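DNA-(apurinic or apyrimidinic site) endonuclease 2 (Xenopus laevis, PDB 6WCD) cleaves DNA as a 3'-5' exonuclease and weak AP endonuclease in base excision repair, here represented by its magnesium-bound catalytic domain. Local coordinates at residues Ser59-Gly64 / Asp114-Ala119; Gln79-Gly84 / Lys316-Cys321; Asn212-Asp217 / Tyr274-Arg279. All blocks are in the same frame, centred on the assembly; numbering follows the deposited sequence.

Contact 1: Ser59-Gly64 / Asp114-Ala119; sequences SRVRSG and DQEGRA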
ATOM      1  N   SER A  59       4.554  -2.322 -13.513  1.00 13.39           N
ATOM      2  CA  SER A  59       3.560  -2.832 -14.435  1.00 14.91           C
ATOM      3  C   SER A  59       4.242  -3.480 -15.625  1.00 19.30           C
ATOM      4  O   SER A  59       5.226  -2.967 -16.161  1.00 18.21           O
ATOM      5  CB  SER A  59       2.693  -1.723 -14.924  1.00 15.25           C
ATOM      6  OG  SER A  59       1.900  -2.139 -16.013  1.00 25.12           O
ATOM      7  N   ARG A  60       3.668  -4.569 -16.119  1.00 17.25           N
ATOM      8  CA  ARG A  60       4.210  -5.219 -17.276  1.00 19.82           C
ATOM      9  C   ARG A  60       3.302  -5.015 -18.477  1.00 21.71           C
ATOM     10  O   ARG A  60       3.593  -5.549 -19.535  1.00 25.25           O
ATOM     11  CB  ARG A  60       4.313  -6.718 -16.999  1.00 19.60           C
ATOM     12  CG  ARG A  60       5.412  -7.076 -16.018  1.00 26.43           C
ATOM     13  CD  ARG A  60       5.039  -8.253 -15.152  1.00 39.53           C
ATOM     14  NE  ARG A  60       6.191  -8.784 -14.426  1.00 53.37           N
ATOM     15  CZ  ARG A  60       6.737  -8.224 -13.349  1.00 60.54           C
ATOM     16  NH1 ARG A  60       6.250  -7.094 -12.849  1.00 46.04           N
ATOM     17  NH2 ARG A  60       7.776  -8.805 -12.766  1.00 40.63           N
ATOM     18  N   VAL A  61       2.246  -4.208 -18.363  1.00 17.94           N
ATOM     19  CA  VAL A  61       1.269  -4.130 -19.462  1.00 22.05           C
ATOM     20  C   VAL A  61       1.210  -2.810 -20.206  1.00 36.10           C
ATOM     21  O   VAL A  61       0.475  -2.714 -21.208  1.00 32.33           O
ATOM     22  CB  VAL A  61      -0.157  -4.470 -18.980  1.00 26.15           C
ATOM     23  CG1 VAL A  61      -0.206  -5.888 -18.400  1.00 41.98           C
ATOM     24  CG2 VAL A  61      -0.656  -3.445 -18.030  1.00 26.09           C
ATOM     25  N   ARG A  62       1.841  -1.762 -19.688  1.00 24.36           N
ATOM     26  CA  ARG A  62       1.753  -0.440 -20.272  1.00 19.11           C
ATOM     27  C   ARG A  62       2.854   0.403 -19.643  1.00 19.02           C
ATOM     28  O   ARG A  62       3.040   0.361 -18.436  1.00 21.98           O
ATOM     29  CB  ARG A  62       0.413   0.215 -19.901  1.00 21.02           C
ATOM     30  CG  ARG A  62       0.123   1.560 -20.537  1.00 29.19           C
ATOM     31  CD  ARG A  62      -1.341   1.945 -20.324  1.00 47.47           C
ATOM     32  NE  ARG A  62      -2.225   0.821 -20.615  1.00 62.50           N
ATOM     33  CZ  ARG A  62      -3.325   0.517 -19.938  1.00 71.75           C
ATOM     34  NH1 ARG A  62      -3.721   1.272 -18.929  1.00 75.52           N
ATOM     35  NH2 ARG A  62      -4.044  -0.541 -20.288  1.00 63.53           N
ATOM     36  N   SER A  63       3.563   1.178 -20.442  1.00 19.94           N
ATOM     37  CA  SER A  63       4.625   2.058 -19.920  1.00 20.02           C
ATOM     38  C   SER A  63       4.057   3.232 -19.126  1.00 17.84           C
ATOM     39  O   SER A  63       3.039   3.846 -19.479  1.00 21.43           O
ATOM     40  CB  SER A  63       5.450   2.547 -21.100  1.00 25.90           C
ATOM     41  OG  SER A  63       6.517   3.390 -20.705  1.00 22.62           O
ATOM     42  N   GLY A  64       4.723   3.542 -18.020  1.00 16.28           N
ATOM     43  CA  GLY A  64       4.323   4.700 -17.234  1.00 19.03           C
ATOM     44  C   GLY A  64       3.022   4.572 -16.514  1.00 17.34           C
ATOM     45  O   GLY A  64       2.383   5.586 -16.220  1.00 21.79           O
ATOM     46  N   ASP A 114      -1.755  -9.873 -11.151  1.00 15.78           N
ATOM     47  CA  ASP A 114      -0.466  -9.478 -10.635  1.00 17.92           C
ATOM     48  C   ASP A 114       0.437  -8.736 -11.620  1.00 17.51           C
ATOM     49  O   ASP A 114       1.448  -8.169 -11.194  1.00 24.04           O
ATOM     50  CB  ASP A 114       0.290 -10.713 -10.112  1.00 19.77           C
ATOM     51  CG  ASP A 114       0.099 -10.909  -8.644  1.00 21.71           C
ATOM     52  OD1 ASP A 114      -0.542 -10.058  -7.972  1.00 23.49           O
ATOM     53  OD2 ASP A 114       0.643 -11.930  -8.152  1.00 20.85           O
ATOM     54  N   GLN A 115       0.033  -8.589 -12.882  1.00 14.05           N
ATOM     55  CA  GLN A 115       0.937  -8.021 -13.872  1.00 16.59           C
ATOM     56  C   GLN A 115       0.831  -6.510 -14.027  1.00 15.64           C
ATOM     57  O   GLN A 115       1.439  -5.963 -14.951  1.00 16.58           O
ATOM     58  CB  GLN A 115       0.700  -8.681 -15.237  1.00 16.50           C
ATOM     59  CG  GLN A 115      -0.607  -8.324 -15.848  1.00 14.83           C
ATOM     60  CD  GLN A 115      -0.847  -8.980 -17.200  1.00 22.87           C
ATOM     61  OE1 GLN A 115      -0.030  -9.771 -17.691  1.00 26.48           O
ATOM     62  NE2 GLN A 115      -1.992  -8.680 -17.800  1.00 21.70           N
ATOM     63  N   GLU A 116       0.046  -5.821 -13.221  1.00 13.56           N
ATOM     64  CA  GLU A 116      -0.136  -4.389 -13.390  1.00 14.14           C
ATOM     65  C   GLU A 116       0.596  -3.560 -12.333  1.00 11.75           C
ATOM     66  O   GLU A 116       0.353  -2.360 -12.206  1.00 15.48           O
ATOM     67  CB  GLU A 116      -1.630  -4.031 -13.379  1.00 14.39           C
ATOM     68  CG  GLU A 116      -2.376  -4.631 -14.546  1.00 14.61           C
ATOM     69  CD  GLU A 116      -3.829  -4.162 -14.700  1.00 15.51           C
ATOM     70  OE1 GLU A 116      -4.328  -3.279 -13.928  1.00 14.98           O
ATOM     71  OE2 GLU A 116      -4.506  -4.727 -15.623  1.00 16.74           O
ATOM     72  N   GLY A 117       1.524  -4.165 -11.620  1.00 12.36           N
ATOM     73  CA  GLY A 117       2.321  -3.396 -10.667  1.00 12.10           C
ATOM     74  C   GLY A 117       1.525  -2.841  -9.509  1.00 14.63           C
ATOM     75  O   GLY A 117       1.713  -1.684  -9.121  1.00 17.02           O
ATOM     76  N   ARG A 118       0.606  -3.628  -8.969  1.00 11.50           N
ATOM     77  CA  ARG A 118      -0.311  -3.123  -7.962  1.00 10.63           C
ATOM     78  C   ARG A 118      -0.068  -3.584  -6.540  1.00 11.22           C
ATOM     79  O   ARG A 118      -0.809  -3.194  -5.636  1.00 11.73           O
ATOM     80  CB  ARG A 118      -1.739  -3.531  -8.353  1.00 11.08           C
ATOM     81  CG  ARG A 118      -2.201  -2.861  -9.641  1.00 12.91           C
ATOM     82  CD  ARG A 118      -3.664  -3.196  -9.977  1.00 14.76           C
ATOM     83  NE  ARG A 118      -4.028  -2.484 -11.180  1.00 13.15           N
ATOM     84  CZ  ARG A 118      -4.289  -1.193 -11.260  1.00 14.83           C
ATOM     85  NH1 ARG A 118      -4.502  -0.620 -12.421  1.00 17.63           N
ATOM     86  NH2 ARG A 118      -4.393  -0.481 -10.156  1.00 13.87           N
ATOM     87  N   ALA A 119       0.917  -4.419  -6.291  1.00 10.34           N
ATOM     88  CA  ALA A 119       1.186  -4.866  -4.930  1.00 10.39           C
ATOM     89  C   ALA A 119       2.658  -5.196  -4.727  1.00 10.78           C
ATOM     90  O   ALA A 119       3.295  -5.819  -5.592  1.00 12.04           O
ATOM     91  CB  ALA A 119       0.368  -6.096  -4.584  1.00 12.53           C
TER
HETATM   92  O   HOH W   1       3.330  -6.250 -12.138  1.00 29.00           O

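Contact 2: Gln79-Gly84 / Lys316-Cys321; sequences QAAEEG and KCPPLC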
ATOM      1  N   GLN A  79      13.532  -8.554   5.877  1.00 16.94           N
ATOM      2  CA  GLN A  79      14.084  -9.890   5.754  1.00 17.84           C
ATOM      3  C   GLN A  79      13.632 -10.574   4.483  1.00 18.47           C
ATOM      4  O   GLN A  79      14.323 -11.482   3.993  1.00 20.87           O
ATOM      5  CB  GLN A  79      13.698 -10.731   6.985  1.00 21.44           C
ATOM      6  CG  GLN A  79      14.513 -10.431   8.268  1.00 28.93           C
ATOM      7  CD  GLN A  79      14.221  -9.104   8.960  1.00 37.57           C
ATOM      8  OE1 GLN A  79      13.184  -8.482   8.752  1.00 32.56           O
ATOM      9  NE2 GLN A  79      15.144  -8.683   9.830  1.00 31.00           N
ATOM     10  N   ALA A  80      12.503 -10.162   3.920  1.00 15.08           N
ATOM     11  CA  ALA A  80      11.958 -10.767   2.732  1.00 17.13           C
ATOM     12  C   ALA A  80      11.135  -9.721   1.999  1.00 14.37           C
ATOM     13  O   ALA A  80      10.630  -8.771   2.586  1.00 14.26           O
ATOM     14  CB  ALA A  80      11.090 -11.980   3.057  1.00 17.77           C
ATOM     15  N   ALA A  81      10.969  -9.922   0.700  1.00 14.55           N
ATOM     16  CA  ALA A  81      10.188  -8.996  -0.111  1.00 14.05           C
ATOM     17  C   ALA A  81       9.737  -9.706  -1.378  1.00 16.08           C
ATOM     18  O   ALA A  81      10.466 -10.533  -1.929  1.00 19.21           O
ATOM     19  CB  ALA A  81      10.983  -7.735  -0.491  1.00 17.45           C
ATOM     20  N   GLU A  82       8.541  -9.388  -1.829  1.00 13.88           N
ATOM     21  CA  GLU A  82       7.941 -10.078  -2.962  1.00 12.14           C
ATOM     22  C   GLU A  82       6.978  -9.185  -3.701  1.00 12.63           C
ATOM     23  O   GLU A  82       6.220  -8.455  -3.062  1.00 14.72           O
ATOM     24  CB  GLU A  82       7.227 -11.337  -2.444  1.00 18.64           C
ATOM     25  CG  GLU A  82       6.744 -12.280  -3.504  1.00 19.29           C
ATOM     26  CD  GLU A  82       6.132 -13.589  -2.941  1.00 23.29           C
ATOM     27  OE1 GLU A  82       6.305 -13.890  -1.753  1.00 22.73           O
ATOM     28  OE2 GLU A  82       5.492 -14.309  -3.721  1.00 25.47           O
ATOM     29  N   GLU A  83       6.936  -9.278  -5.040  1.00 13.88           N
ATOM     30  CA  GLU A  83       5.990  -8.561  -5.862  1.00 14.17           C
ATOM     31  C   GLU A  83       4.686  -9.358  -5.967  1.00 14.98           C
ATOM     32  O   GLU A  83       4.706 -10.593  -6.104  1.00 18.19           O
ATOM     33  CB  GLU A  83       6.548  -8.430  -7.289  1.00 20.53           C
ATOM     34  CG  GLU A  83       7.234  -7.239  -7.716  1.00 46.90           C
ATOM     35  CD  GLU A  83       7.352  -7.304  -9.251  1.00 44.53           C
ATOM     36  OE1 GLU A  83       6.494  -6.710  -9.941  1.00 28.48           O
ATOM     37  OE2 GLU A  83       8.250  -8.022  -9.746  1.00 40.38           O
ATOM     38  N   GLY A  84       3.566  -8.656  -6.003  1.00 14.37           N
ATOM     39  CA  GLY A  84       2.311  -9.259  -6.346  1.00 14.81           C
ATOM     40  C   GLY A  84       1.672  -9.918  -5.145  1.00 15.89           C
ATOM     41  O   GLY A  84       2.255 -10.020  -4.076  1.00 18.32           O
ATOM     42  N   LYS A 316      21.060  -7.863   5.030  1.00 24.30           N
ATOM     43  CA  LYS A 316      21.243  -7.687   3.603  1.00 24.87           C
ATOM     44  C   LYS A 316      19.871  -7.420   3.035  1.00 20.18           C
ATOM     45  O   LYS A 316      18.882  -7.961   3.498  1.00 22.54           O
ATOM     46  CB  LYS A 316      21.887  -8.923   2.959  1.00 23.95           C
ATOM     47  CG  LYS A 316      22.117  -8.870   1.464  1.00 44.44           C
ATOM     48  CD  LYS A 316      23.346  -9.722   1.116  1.00 59.38           C
ATOM     49  CE  LYS A 316      23.209 -10.444  -0.211  1.00 62.89           C
ATOM     50  NZ  LYS A 316      23.205  -9.516  -1.370  1.00 69.76           N
ATOM     51  N   CYS A 317      19.826  -6.576   2.003  1.00 20.86           N
ATOM     52  CA  CYS A 317      18.592  -6.370   1.277  1.00 18.42           C
ATOM     53  C   CYS A 317      18.205  -7.617   0.474  1.00 17.18           C
ATOM     54  O   CYS A 317      19.065  -8.223  -0.185  1.00 20.27           O
ATOM     55  CB  CYS A 317      18.749  -5.198   0.323  1.00 19.34           C
ATOM     56  SG  CYS A 317      19.073  -3.629   1.088  1.00 23.04           S
ATOM     57  N   PRO A 318      16.937  -8.015   0.495  1.00 15.89           N
ATOM     58  CA  PRO A 318      16.516  -9.183  -0.254  1.00 19.09           C
ATOM     59  C   PRO A 318      16.571  -8.929  -1.757  1.00 18.91           C
ATOM     60  O   PRO A 318      16.630  -7.772  -2.189  1.00 16.43           O
ATOM     61  CB  PRO A 318      15.090  -9.432   0.225  1.00 24.18           C
ATOM     62  CG  PRO A 318      14.642  -8.221   0.955  1.00 24.59           C
ATOM     63  CD  PRO A 318      15.856  -7.411   1.311  1.00 16.79           C
ATOM     64  N   PRO A 319      16.495  -9.974  -2.577  1.00 18.41           N
ATOM     65  CA  PRO A 319      16.829  -9.832  -4.014  1.00 18.60           C
ATOM     66  C   PRO A 319      15.924  -8.901  -4.796  1.00 16.53           C
ATOM     67  O   PRO A 319      16.332  -8.466  -5.892  1.00 19.25           O
ATOM     68  CB  PRO A 319      16.707 -11.277  -4.538  1.00 24.05           C
ATOM     69  CG  PRO A 319      16.993 -12.131  -3.352  1.00 25.49           C
ATOM     70  CD  PRO A 319      16.449 -11.389  -2.141  1.00 21.10           C
ATOM     71  N   LEU A 320      14.730  -8.606  -4.330  1.00 16.04           N
ATOM     72  CA  LEU A 320      13.821  -7.715  -5.033  1.00 15.51           C
ATOM     73  C   LEU A 320      14.314  -6.281  -4.994  1.00 17.57           C
ATOM     74  O   LEU A 320      13.820  -5.454  -5.748  1.00 17.02           O
ATOM     75  CB  LEU A 320      12.418  -7.771  -4.436  1.00 15.24           C
ATOM     76  CG  LEU A 320      11.316  -6.978  -5.100  1.00 16.88           C
ATOM     77  CD1 LEU A 320      11.113  -7.380  -6.556  1.00 22.77           C
ATOM     78  CD2 LEU A 320       9.998  -7.183  -4.351  1.00 18.28           C
ATOM     79  N   CYS A 321      15.244  -5.969  -4.137  1.00 15.28           N
ATOM     80  CA  CYS A 321      15.665  -4.578  -3.999  1.00 14.18           C
ATOM     81  C   CYS A 321      16.138  -4.015  -5.350  1.00 14.52           C
ATOM     82  O   CYS A 321      16.861  -4.675  -6.124  1.00 16.35           O
ATOM     83  CB  CYS A 321      16.792  -4.453  -2.979  1.00 15.67           C
ATOM     84  SG  CYS A 321      17.298  -2.780  -2.597  1.00 17.59           S
TER
HETATM   85  O   HOH W   2      13.214 -10.567  -2.545  1.00 21.78           O

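Contact 3: Asn212-Asp217 / Tyr274-Arg279; sequences NQFLGD and YILGNR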
ATOM      1  N   ASN A 212     -16.759  -4.128   4.230  1.00 21.17           N
ATOM      2  CA  ASN A 212     -17.517  -4.350   5.437  1.00 22.39           C
ATOM      3  C   ASN A 212     -17.180  -5.690   6.068  1.00 26.39           C
ATOM      4  O   ASN A 212     -17.165  -5.805   7.297  1.00 31.50           O
ATOM      5  CB  ASN A 212     -19.018  -4.291   5.169  1.00 25.82           C
ATOM      6  CG  ASN A 212     -19.553  -2.884   4.890  1.00 36.27           C
ATOM      7  OD1 ASN A 212     -18.995  -1.895   5.320  1.00 36.34           O
ATOM      8  ND2 ASN A 212     -20.704  -2.815   4.195  1.00 44.64           N
ATOM      9  N   GLN A 213     -17.004  -6.746   5.260  1.00 22.34           N
ATOM     10  CA  GLN A 213     -16.686  -8.043   5.846  1.00 23.64           C
ATOM     11  C   GLN A 213     -15.201  -8.236   6.078  1.00 24.62           C
ATOM     12  O   GLN A 213     -14.827  -9.076   6.916  1.00 27.63           O
ATOM     13  CB  GLN A 213     -17.253  -9.193   4.993  1.00 23.92           C
ATOM     14  CG  GLN A 213     -16.782  -9.227   3.575  1.00 25.51           C
ATOM     15  CD  GLN A 213     -15.445  -9.927   3.416  1.00 24.74           C
ATOM     16  OE1 GLN A 213     -15.197 -10.997   3.992  1.00 29.08           O
ATOM     17  NE2 GLN A 213     -14.599  -9.344   2.620  1.00 22.81           N
ATOM     18  N   PHE A 214     -14.347  -7.464   5.408  1.00 19.99           N
ATOM     19  CA  PHE A 214     -12.912  -7.595   5.600  1.00 20.93           C
ATOM     20  C   PHE A 214     -12.475  -6.916   6.898  1.00 20.57           C
ATOM     21  O   PHE A 214     -11.554  -7.400   7.599  1.00 21.18           O
ATOM     22  CB  PHE A 214     -12.179  -6.975   4.390  1.00 20.66           C
ATOM     23  CG  PHE A 214     -10.713  -7.166   4.414  1.00 19.53           C
ATOM     24  CD1 PHE A 214     -10.159  -8.438   4.392  1.00 17.41           C
ATOM     25  CD2 PHE A 214      -9.886  -6.088   4.431  1.00 21.44           C
ATOM     26  CE1 PHE A 214      -8.816  -8.632   4.424  1.00 19.66           C
ATOM     27  CE2 PHE A 214      -8.508  -6.274   4.451  1.00 26.63           C
ATOM     28  CZ  PHE A 214      -7.998  -7.546   4.435  1.00 20.27           C
ATOM     29  N   LEU A 215     -13.154  -5.834   7.257  1.00 22.01           N
ATOM     30  CA  LEU A 215     -12.807  -5.044   8.436  1.00 20.27           C
ATOM     31  C   LEU A 215     -13.652  -5.460   9.621  1.00 24.49           C
ATOM     32  O   LEU A 215     -14.835  -5.765   9.482  1.00 25.74           O
ATOM     33  CB  LEU A 215     -13.002  -3.551   8.177  1.00 19.29           C
ATOM     34  CG  LEU A 215     -12.164  -2.960   7.058  1.00 22.05           C
ATOM     35  CD1 LEU A 215     -12.489  -1.502   6.881  1.00 29.12           C
ATOM     36  CD2 LEU A 215     -10.701  -3.113   7.350  1.00 22.01           C
ATOM     37  N   GLY A 216     -13.035  -5.446  10.788  1.00 21.70           N
ATOM     38  CA  GLY A 216     -13.752  -5.594  12.015  1.00 22.97           C
ATOM     39  C   GLY A 216     -14.097  -4.261  12.628  1.00 29.47           C
ATOM     40  O   GLY A 216     -13.597  -3.211  12.259  1.00 27.76           O
ATOM     41  N   ASP A 217     -14.994  -4.293  13.588  1.00 28.55           N
ATOM     42  CA  ASP A 217     -15.354  -3.089  14.306  1.00 30.03           C
ATOM     43  C   ASP A 217     -14.753  -3.133  15.700  1.00 38.15           C
ATOM     44  O   ASP A 217     -15.065  -4.052  16.477  1.00 48.39           O
ATOM     45  CB  ASP A 217     -16.877  -2.960  14.380  1.00 56.13           C
ATOM     46  CG  ASP A 217     -17.320  -1.530  14.572  1.00 74.71           C
ATOM     47  OD1 ASP A 217     -16.848  -0.883  15.537  1.00 74.26           O
ATOM     48  OD2 ASP A 217     -18.120  -1.047  13.741  1.00 83.06           O
ATOM     49  N   TYR A 274      -5.831   4.034   3.192  1.00 12.17           N
ATOM     50  CA  TYR A 274      -5.956   3.374   4.457  1.00 10.87           C
ATOM     51  C   TYR A 274      -4.647   2.811   4.935  1.00 11.99           C
ATOM     52  O   TYR A 274      -3.756   2.462   4.161  1.00 12.18           O
ATOM     53  CB  TYR A 274      -6.933   2.188   4.359  1.00 12.31           C
ATOM     54  CG  TYR A 274      -8.330   2.499   3.948  1.00 13.83           C
ATOM     55  CD1 TYR A 274      -9.332   2.535   4.874  1.00 14.87           C
ATOM     56  CD2 TYR A 274      -8.677   2.628   2.628  1.00 14.98           C
ATOM     57  CE1 TYR A 274     -10.647   2.731   4.523  1.00 17.23           C
ATOM     58  CE2 TYR A 274      -9.972   2.872   2.267  1.00 15.54           C
ATOM     59  CZ  TYR A 274     -10.956   2.892   3.198  1.00 16.44           C
ATOM     60  OH  TYR A 274     -12.287   3.072   2.882  1.00 19.01           O
ATOM     61  N   ILE A 275      -4.556   2.672   6.284  1.00 12.43           N
ATOM     62  CA  ILE A 275      -3.562   1.821   6.939  1.00 11.17           C
ATOM     63  C   ILE A 275      -4.350   0.824   7.764  1.00 11.47           C
ATOM     64  O   ILE A 275      -4.921   1.153   8.816  1.00 13.15           O
ATOM     65  CB  ILE A 275      -2.547   2.615   7.784  1.00 11.50           C
ATOM     66  CG1 ILE A 275      -1.805   3.576   6.869  1.00 13.54           C
ATOM     67  CG2 ILE A 275      -1.637   1.644   8.514  1.00 12.95           C
ATOM     68  CD1 ILE A 275      -0.881   4.554   7.598  1.00 14.84           C
ATOM     69  N   LEU A 276      -4.460  -0.401   7.269  1.00 11.77           N
ATOM     70  CA  LEU A 276      -5.212  -1.460   7.933  1.00 12.09           C
ATOM     71  C   LEU A 276      -4.231  -2.355   8.654  1.00 14.71           C
ATOM     72  O   LEU A 276      -3.130  -2.605   8.172  1.00 15.97           O
ATOM     73  CB  LEU A 276      -6.005  -2.283   6.894  1.00 13.86           C
ATOM     74  CG  LEU A 276      -6.857  -1.488   5.918  1.00 13.27           C
ATOM     75  CD1 LEU A 276      -7.440  -2.521   4.952  1.00 17.95           C
ATOM     76  CD2 LEU A 276      -7.884  -0.653   6.612  1.00 14.16           C
ATOM     77  N   GLY A 277      -4.568  -2.785   9.856  1.00 14.86           N
ATOM     78  CA  GLY A 277      -3.692  -3.698  10.578  1.00 16.18           C
ATOM     79  C   GLY A 277      -4.522  -4.780  11.223  1.00 13.51           C
ATOM     80  O   GLY A 277      -5.694  -4.589  11.526  1.00 14.56           O
ATOM     81  N   ASN A 278      -3.895  -5.917  11.488  1.00 13.99           N
ATOM     82  CA  ASN A 278      -4.656  -6.916  12.218  1.00 16.45           C
ATOM     83  C   ASN A 278      -5.008  -6.393  13.618  1.00 15.10           C
ATOM     84  O   ASN A 278      -4.291  -5.547  14.189  1.00 15.49           O
ATOM     85  CB  ASN A 278      -3.903  -8.241  12.291  1.00 14.53           C
ATOM     86  CG  ASN A 278      -2.532  -8.102  12.918  1.00 15.05           C
ATOM     87  OD1 ASN A 278      -1.622  -7.553  12.292  1.00 15.09           O
ATOM     88  ND2 ASN A 278      -2.365  -8.671  14.105  1.00 15.92           N
ATOM     89  N   ARG A 279      -6.100  -6.914  14.176  1.00 18.62           N
ATOM     90  CA  ARG A 279      -6.651  -6.373  15.420  0.58 19.48           C
ATOM     91  C   ARG A 279      -5.581  -6.245  16.494  1.00 18.53           C
ATOM     92  O   ARG A 279      -5.440  -5.182  17.122  1.00 19.63           O
ATOM     93  CB  ARG A 279      -7.802  -7.240  15.909  0.58 23.48           C
ATOM     94  CG  ARG A 279      -8.997  -7.286  14.933  0.58 21.35           C
ATOM     95  CD  ARG A 279     -10.217  -7.797  15.693  0.58 26.47           C
ATOM     96  NE  ARG A 279     -11.410  -7.962  14.869  0.58 25.50           N
ATOM     97  CZ  ARG A 279     -12.658  -7.767  15.309  0.58 24.70           C
ATOM     98  NH1 ARG A 279     -12.892  -7.365  16.546  0.58 35.81           N
ATOM     99  NH2 ARG A 279     -13.692  -7.966  14.492  0.58 33.03           N
TER

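Contact 1: Ser59-Gly64 / Asp114-Ala119
S59 lies against the backbone of E116 and G117, its CB 3.6 Å from E116 O. Its hydroxyl serves its own loop: OG accepts from V61 N at 3.2 Å, the bond that defines an ST turn. The chain of G117 passes close by with a positive phi of 66°, and a side chain there would run into S59 N. R60 makes the direct polar link, its backbone N bonding to Q115 O at 2.9 Å with a nearly straight N-H...O angle of 169°. One water accepts a hydrogen bond from G117 N and donates one to D114 O, with a weak further bond from R60 NH1. The guanidinium of R60 has its stronger partner in E83, a salt bridge. V61 follows with both methyls engaged. With CG1 anti to the carbonyl carbon (chi1 -60°), that methyl sits 3.4 Å from Q115 NE2, the two side chains crossing at about a right angle, while CG2 lies 4.1 Å from E116 CG. Beyond this methylene the E116 chain is extended, and R118 grips its OE1 side-on through NE (2.9 Å) and NH1 (3.1 Å), the oxygen lying close to the guanidinium plane; R153 of helix 152-173 pairs with the same oxygen. An alanine at E116 would probably leave R118 and R153 without this shared carboxylate and V61 CG2 without its methylene neighbour. R118 also donates to the carbonyl of Y142, an active-site residue by similarity, and the side chain of S59 is about 9 Å from that of the magnesium ligand E34. The pairing thus joins a loop between strands 53-57 and 68-72 of one sheet to the loop entering strand 119-127 of the other, near the active site of the DNase I-like fold.

Contact 2: Gln79-Gly84 / Lys316-Cys321
L320 and P318 present their side chains to one face of strand 80-83, with the methyl of A81 meeting both. A81 CB is 4.0 Å from P318 CG and equally 4.0 Å from L320 CD2, so the two apolar groups flank a single small side chain. L320 reaches furthest along the strand. Its CG stands anti to its backbone N (chi1 -176°), and the branch then divides its work: CD2 rests on the peptide backbone, 3.7 Å from E82 N, and CD1 comes to 4.1 Å from E83 CG. The L320 and E83 side chains cross there at about a right angle; E83 meets the leucine with its CG methylene, and its carboxylate bonds to S57. P318 sits at the other end, its CG 4.0 Å from A80 C. A type I turn from P318 to C321, closed by C321 N to P318 O at 3.0 Å, spans the two apolar residues. Polar contact between the segments runs through a water that donates to A81 O and accepts from L320 N. L320 further touches V120 of strand 119-127, and P318 touches Y55 of strand 53-57. The loop after strand 310-312 therefore packs on both sheets of the DNase I-like sandwich, beside the classic beta bulge in which Q79 and A80 face Q123.

Contact 3: Asn212-Asp217 / Tyr274-Arg279
Two first torsions bring F214 and L276 together: CG of F214 is anti to its backbone N (chi1 -174°), and CG of L276 is anti to its carbonyl carbon (chi1 -51°). L276 CD1 lies at the edge of the F214 ring, near its plane, 3.9 Å from F214 CE2. The two side chains approach each other obliquely, and F214 also stacks with W210 and F239. L215 adds the second apolar contact. Its CD2 comes to 3.8 Å from L276 CD2 and 4.1 Å from L276 CD1, the two leucines crossing at about a right angle, so both methyls of L276 are used, CD1 by F214 and L215 and CD2 by L215. L215 is also the first residue to leave helical backbone angles. The touching parts 214-217 and 276-279 run 59° apart. Further along, R279 sends an extended chain toward G216. In the conformer described, its NH2 lies 3.4 Å from G216 CA, and G216 C falls over one face of the guanidinium; because a second conformer was modelled, this detail is doubtful. In this same conformer NE of R279 donates to G237 O. In the wider fold, strand 269-278 runs antiparallel to both 177-181 and 239-241, with backbone bonds from L276 to I180 and from G277 to Y240. The end of helix 206-214 thereby packs on strand 269-278 through F214 and L215, while F214 also touches I180 of strand 177-181 and Q165 and E169 of helix 152-173, and G216 bonds to F239 of strand 239-241.

From the N terminus, residues 59-64 open contact 1, which closes at 114-119 and joins the loop after strand 53-57 to the one before strand 119-127. Before that closure 79-84 has opened contact 2, which waits until 316-321 and brings the loop after strand 310-312 to strand 80-83, so contacts 1 and 2 cross along the chain. They also touch in space, through a salt bridge and a probable bond from G84 N to A119 O. Contact 3, nested inside the loop closed by contact 2, sets the end of helix 206-214 on strand 269-278. Contacts 2 and 3 both reach the sheet that holds strands 119-127 and 269-278.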